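Local structure of cellulosomal scaffoldin adaptor protein B (Acetivibrio cellulolyticus, 3BWZ) at residues G36-M41 against I88-K93; A24-K29 against G111-V116. The protein serves as a type II cohesin module of a cellulosomal adaptor scaffoldin, probably docking a dockerin-bearing partner during cellulosome assembly. One frame throughout, in Å; residues are numbered along the deposited sequence.

Contact 1. Residues G36-M41 against I88-K93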
loop_
_atom_site.group_PDB
_atom_site.type_symbol
_atom_site.label_atom_id
_atom_site.label_comp_id
_atom_site.label_asym_id
_atom_site.label_seq_id
_atom_site.Cartn_x
_atom_site.Cartn_y
_atom_site.Cartn_z
ATOM N N GLY A 36 -1.738 -5.496 11.114
ATOM C CA GLY A 36 -2.635 -5.150 10.040
ATOM C C GLY A 36 -2.715 -3.667 9.814
ATOM O O GLY A 36 -2.161 -2.881 10.565
ATOM N N CYS A 37 -3.432 -3.290 8.767
ATOM C CA CYS A 37 -3.514 -1.894 8.392
ATOM C C CYS A 37 -4.742 -1.601 7.554
ATOM O O CYS A 37 -5.309 -2.504 6.942
ATOM C CB CYS A 37 -2.258 -1.440 7.647
ATOM S SG CYS A 37 -1.905 -2.337 6.121
ATOM N N GLN A 38 -5.130 -0.342 7.524
ATOM C CA GLN A 38 -6.019 0.204 6.526
ATOM C C GLN A 38 -5.273 1.360 5.865
ATOM O O GLN A 38 -4.712 2.215 6.565
ATOM C CB GLN A 38 -7.344 0.706 7.108
ATOM C CG GLN A 38 -8.221 1.300 6.039
ATOM C CD GLN A 38 -9.566 1.823 6.501
ATOM O OE1 GLN A 38 -9.834 1.960 7.710
ATOM N NE2 GLN A 38 -10.397 2.177 5.543
ATOM N N LEU A 39 -5.265 1.376 4.529
ATOM C CA LEU A 39 -4.523 2.352 3.749
ATOM C C LEU A 39 -5.410 2.974 2.699
ATOM O O LEU A 39 -6.281 2.320 2.141
ATOM C CB LEU A 39 -3.303 1.699 3.091
ATOM C CG LEU A 39 -2.356 0.977 4.056
ATOM C CD1 LEU A 39 -1.282 0.254 3.274
ATOM C CD2 LEU A 39 -1.706 1.917 5.070
ATOM N N ASN A 40 -5.133 4.234 2.398
ATOM C CA ASN A 40 -5.846 4.985 1.376
ATOM C C ASN A 40 -4.825 5.574 0.427
ATOM O O ASN A 40 -4.128 6.529 0.777
ATOM C CB ASN A 40 -6.686 6.078 2.049
ATOM C CG ASN A 40 -7.618 6.765 1.103
ATOM O OD1 ASN A 40 -7.425 7.970 0.753
ATOM N ND2 ASN A 40 -8.618 6.049 0.652
ATOM N N MET A 41 -4.765 5.003 -0.769
ATOM C CA MET A 41 -3.792 5.381 -1.790
ATOM C C MET A 41 -4.466 6.217 -2.863
ATOM O O MET A 41 -5.625 6.000 -3.220
ATOM C CB MET A 41 -3.177 4.185 -2.452
ATOM C CG MET A 41 -2.293 3.421 -1.538
ATOM S SD MET A 41 -1.653 1.937 -2.289
ATOM C CE MET A 41 -0.564 2.569 -3.559
ATOM N N ILE A 88 -8.517 6.296 -6.399
ATOM C CA ILE A 88 -8.414 6.070 -4.959
ATOM C C ILE A 88 -8.533 4.569 -4.692
ATOM O O ILE A 88 -9.493 3.944 -5.134
ATOM C CB ILE A 88 -9.527 6.803 -4.163
ATOM C CG1 ILE A 88 -9.490 8.311 -4.403
ATOM C CG2 ILE A 88 -9.414 6.476 -2.654
ATOM C CD1 ILE A 88 -10.779 8.996 -3.988
ATOM N N LEU A 89 -7.575 4.008 -3.957
ATOM C CA LEU A 89 -7.608 2.621 -3.520
ATOM C C LEU A 89 -7.668 2.660 -1.990
ATOM O O LEU A 89 -6.732 3.124 -1.342
ATOM C CB LEU A 89 -6.342 1.858 -3.949
ATOM C CG LEU A 89 -5.949 1.964 -5.425
ATOM C CD1 LEU A 89 -4.644 1.186 -5.673
ATOM C CD2 LEU A 89 -7.061 1.461 -6.337
ATOM N N ASN A 90 -8.750 2.153 -1.419
ATOM C CA ASN A 90 -8.927 2.111 0.042
ATOM C C ASN A 90 -9.047 0.639 0.404
ATOM O O ASN A 90 -9.945 -0.029 -0.072
ATOM C CB ASN A 90 -10.185 2.928 0.416
ATOM C CG ASN A 90 -10.497 3.036 1.926
ATOM O OD1 ASN A 90 -11.160 4.051 2.373
ATOM N ND2 ASN A 90 -10.289 2.013 2.653
ATOM N N PHE A 91 -8.131 0.125 1.212
ATOM C CA PHE A 91 -8.151 -1.282 1.527
ATOM C C PHE A 91 -7.667 -1.537 2.929
ATOM O O PHE A 91 -6.943 -0.741 3.518
ATOM C CB PHE A 91 -7.332 -2.096 0.507
ATOM C CG PHE A 91 -5.892 -1.665 0.391
ATOM C CD1 PHE A 91 -4.896 -2.252 1.151
ATOM C CD2 PHE A 91 -5.530 -0.649 -0.504
ATOM C CE1 PHE A 91 -3.580 -1.818 1.038
ATOM C CE2 PHE A 91 -4.218 -0.238 -0.632
ATOM C CZ PHE A 91 -3.257 -0.847 0.140
ATOM N N SER A 92 -8.095 -2.689 3.450
ATOM C CA SER A 92 -7.736 -3.132 4.781
ATOM C C SER A 92 -7.254 -4.565 4.703
ATOM O O SER A 92 -7.852 -5.375 3.990
ATOM C CB SER A 92 -8.933 -3.043 5.734
ATOM O OG SER A 92 -8.535 -3.341 7.072
ATOM N N LYS A 93 -6.201 -4.873 5.457
ATOM C CA LYS A 93 -5.608 -6.192 5.492
ATOM C C LYS A 93 -5.105 -6.402 6.895
ATOM O O LYS A 93 -4.212 -5.680 7.335
ATOM C CB LYS A 93 -4.440 -6.199 4.474
ATOM C CG LYS A 93 -3.786 -7.485 4.191
ATOM C CD LYS A 93 -2.785 -7.340 3.044
ATOM C CE LYS A 93 -2.185 -8.646 2.734
ATOM N NZ LYS A 93 -1.301 -8.510 1.578
#
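The backbone oxygen of Leu89 receives Met41 N at 2.8 Å in a nearly straight bond (173° at the hydrogen), while the CA-H of Asn40 closes in on the same oxygen. Here two central antiparallel strands of the cohesin β-sandwich are zipped together, and reciprocal pairs of N-H to O bonds repeat at Leu39 with Phe91 and at Cys37 with Lys93. Side chains alternate between the two faces. The polar side chains of Gln38, Asn40, Asn90 and Ser92 lie on the face turned away from the core, where relatives receive dockerin, with Asn40 buried there against the loop at Thr133. On the inner face the Phe91 ring dominates. Its CG sits between the backbone N and the carbonyl carbon (chi1 58°), a crowded position that brings the ring back over the neighbouring strand. Leu39 lies over one ring face in a CH-pi contact, CB 4.3 Å from the ring centroid, and its CD1 branch approaches CE1. Strand 77-83 lies beyond 88-94, and strands 143-147 and 126-130 share the other edge of 34-42. At the ring edge, in its plane, one conformer of Met41 makes a Met-aromatic contact, with SD 3.7 Å from Phe91 CE2.

Contact 2. Residues A24-K29 against G111-V116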
loop_
_atom_site.group_PDB
_atom_site.type_symbol
_atom_site.label_atom_id
_atom_site.label_comp_id
_atom_site.label_asym_id
_atom_site.label_seq_id
_atom_site.Cartn_x
_atom_site.Cartn_y
_atom_site.Cartn_z
ATOM N N ALA A 24 4.572 -0.918 -7.000
ATOM C CA ALA A 24 4.625 -0.149 -5.766
ATOM C C ALA A 24 4.498 -1.122 -4.590
ATOM O O ALA A 24 3.454 -1.726 -4.356
ATOM C CB ALA A 24 3.498 0.883 -5.739
ATOM N N SER A 25 5.577 -1.248 -3.835
ATOM C CA SER A 25 5.602 -2.062 -2.636
ATOM C C SER A 25 5.371 -1.183 -1.427
ATOM O O SER A 25 6.008 -0.147 -1.257
ATOM C CB SER A 25 6.962 -2.754 -2.504
ATOM O OG SER A 25 7.155 -3.663 -3.563
ATOM N N ILE A 26 4.424 -1.579 -0.585
ATOM C CA ILE A 26 4.092 -0.857 0.628
ATOM C C ILE A 26 4.864 -1.511 1.763
ATOM O O ILE A 26 4.547 -2.617 2.189
ATOM C CB ILE A 26 2.596 -0.849 0.928
ATOM C CG1 ILE A 26 1.775 -0.252 -0.228
ATOM C CG2 ILE A 26 2.362 -0.066 2.215
ATOM C CD1 ILE A 26 0.364 -0.594 -0.187
ATOM N N ASN A 27 5.921 -0.840 2.212
ATOM C CA ASN A 27 6.909 -1.411 3.107
ATOM C C ASN A 27 6.855 -0.753 4.466
ATOM O O ASN A 27 6.916 0.478 4.567
ATOM C CB ASN A 27 8.330 -1.274 2.545
ATOM C CG ASN A 27 8.536 -2.088 1.300
ATOM O OD1 ASN A 27 7.696 -2.887 0.915
ATOM N ND2 ASN A 27 9.661 -1.870 0.636
ATOM N N ILE A 28 6.790 -1.576 5.504
ATOM C CA ILE A 28 6.902 -1.106 6.872
ATOM C C ILE A 28 8.252 -1.487 7.457
ATOM O O ILE A 28 8.823 -2.496 7.058
ATOM C CB ILE A 28 5.737 -1.588 7.786
ATOM C CG1 ILE A 28 5.760 -3.106 8.015
ATOM C CG2 ILE A 28 4.395 -1.137 7.238
ATOM C CD1 ILE A 28 4.774 -3.582 9.092
ATOM N N LYS A 29 8.719 -0.677 8.385
ATOM C CA LYS A 29 9.932 -0.925 9.125
ATOM C C LYS A 29 9.701 -0.651 10.604
ATOM O O LYS A 29 9.267 0.437 10.982
ATOM C CB LYS A 29 11.048 -0.009 8.639
ATOM C CG LYS A 29 12.387 -0.256 9.233
ATOM C CD LYS A 29 13.455 0.583 8.565
ATOM C CE LYS A 29 13.772 1.891 9.287
ATOM N NZ LYS A 29 12.626 2.850 9.285
ATOM N N GLY A 111 8.472 -5.454 6.725
ATOM C CA GLY A 111 8.212 -6.203 5.502
ATOM C C GLY A 111 7.277 -5.472 4.584
ATOM O O GLY A 111 6.928 -4.321 4.823
ATOM N N THR A 112 6.898 -6.145 3.505
ATOM C CA THR A 112 6.013 -5.562 2.505
ATOM C C THR A 112 4.603 -6.036 2.798
ATOM O O THR A 112 4.334 -7.240 2.750
ATOM C CB THR A 112 6.458 -5.983 1.080
ATOM O OG1 THR A 112 7.810 -5.549 0.870
ATOM C CG2 THR A 112 5.535 -5.439 0.005
ATOM N N VAL A 113 3.717 -5.111 3.121
ATOM C CA VAL A 113 2.373 -5.485 3.486
ATOM C C VAL A 113 1.510 -5.822 2.283
ATOM O O VAL A 113 0.568 -6.589 2.424
ATOM C CB VAL A 113 1.697 -4.423 4.380
ATOM C CG1 VAL A 113 2.445 -4.238 5.671
ATOM C CG2 VAL A 113 1.498 -3.130 3.717
ATOM N N ALA A 114 1.794 -5.209 1.141
ATOM C CA ALA A 114 0.972 -5.339 -0.046
ATOM C C ALA A 114 1.749 -4.742 -1.195
ATOM O O ALA A 114 2.655 -3.924 -0.992
ATOM C CB ALA A 114 -0.365 -4.579 0.154
ATOM N N VAL A 115 1.345 -5.124 -2.406
ATOM C CA VAL A 115 1.928 -4.615 -3.623
ATOM C C VAL A 115 0.804 -4.151 -4.544
ATOM O O VAL A 115 -0.202 -4.845 -4.717
ATOM C CB VAL A 115 2.735 -5.739 -4.291
ATOM C CG1 VAL A 115 3.232 -5.372 -5.634
ATOM C CG2 VAL A 115 3.889 -6.146 -3.411
ATOM N N VAL A 116 0.987 -2.966 -5.124
ATOM C CA VAL A 116 0.080 -2.476 -6.159
ATOM C C VAL A 116 0.910 -2.239 -7.402
ATOM O O VAL A 116 1.830 -1.428 -7.401
ATOM C CB VAL A 116 -0.680 -1.183 -5.755
ATOM C CG1 VAL A 116 -1.619 -0.769 -6.905
ATOM C CG2 VAL A 116 -1.443 -1.406 -4.474
#
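Val113 N donates to Ile26 O at 2.8 Å, almost in line with the carbonyl bond (178° at the oxygen), and Ile26 N in turn donates to the oxygen of Ala114, one residue further on. Val113 and Ala114 together therefore stand opposite Ile26 in a β bulge, with Val113 in a near-helical backbone conformation. Regular antiparallel pairing resumes beyond it at both ends: Ala24 exchanges two backbone bonds with Val116, and Ile28 two with Gly111. The strand axes cross at 142°, well away from exactly antiparallel.

The polar side-chain contact lies on the partly exposed face. Asn27 and Thr112 run side by side, pointing the same way, and Thr112 OG1 gives its proton to Asn27 OD1 over 2.7 Å, arriving from above the amide plane, 47° out of it. Next to this bond the methyl CG2 of Thr112 packs on Ser25 CB.

Apolar contacts fill the buried side. The bulge puts Val113 beside Ile26 and Ile28. Its CG2 branch, between the backbone N and the carbonyl carbon, meets Ile26 CG2 at 3.5 Å in the modelled conformer, and its CG1 branch approaches Ile28 CG2 at 4.0 Å, the two side chains being roughly perpendicular. Ile26 CD1 reaches on to Ala114 CB. Apart from these apolar pairs, Ala24 CB comes within 3.3 Å of the backbone oxygen Val116 O.

In the cohesin β-sandwich, strand 21-29 is flanked on its other edge by strand 6-11, with backbone bonds from Ser25 to Val10 and from Asn27 to Glu8. On the far edge of 111-116, Thr112 bonds to Thr68 and Ile69, while inside the sandwich Ile28 and Val113 pack on Phe34 of strand 34-42.

Contacts 1 and 2 lie on the two facing layers of the sandwich, their centres about 12 Å apart, and meet through the hydrophobic core. Ile26 is the chief bridge from contact 2: its CD1 touches Phe91 CZ at 3.6 Å, and its CG2 lies 3.8 Å from Leu39 CD1. Further along, Leu89 CD1 packs on Val116 CG1. A polar tie is added where Lys93 NZ, carried on an extended side chain, probably hydrogen-bonds Val113 O at 2.8 Å, linking contact 1 to the β bulge. Strands 21-29 and 34-42 follow each other in the chain, so one short connection passes between the layers, while their partners 88-94 and 111-120 come from later in the chain.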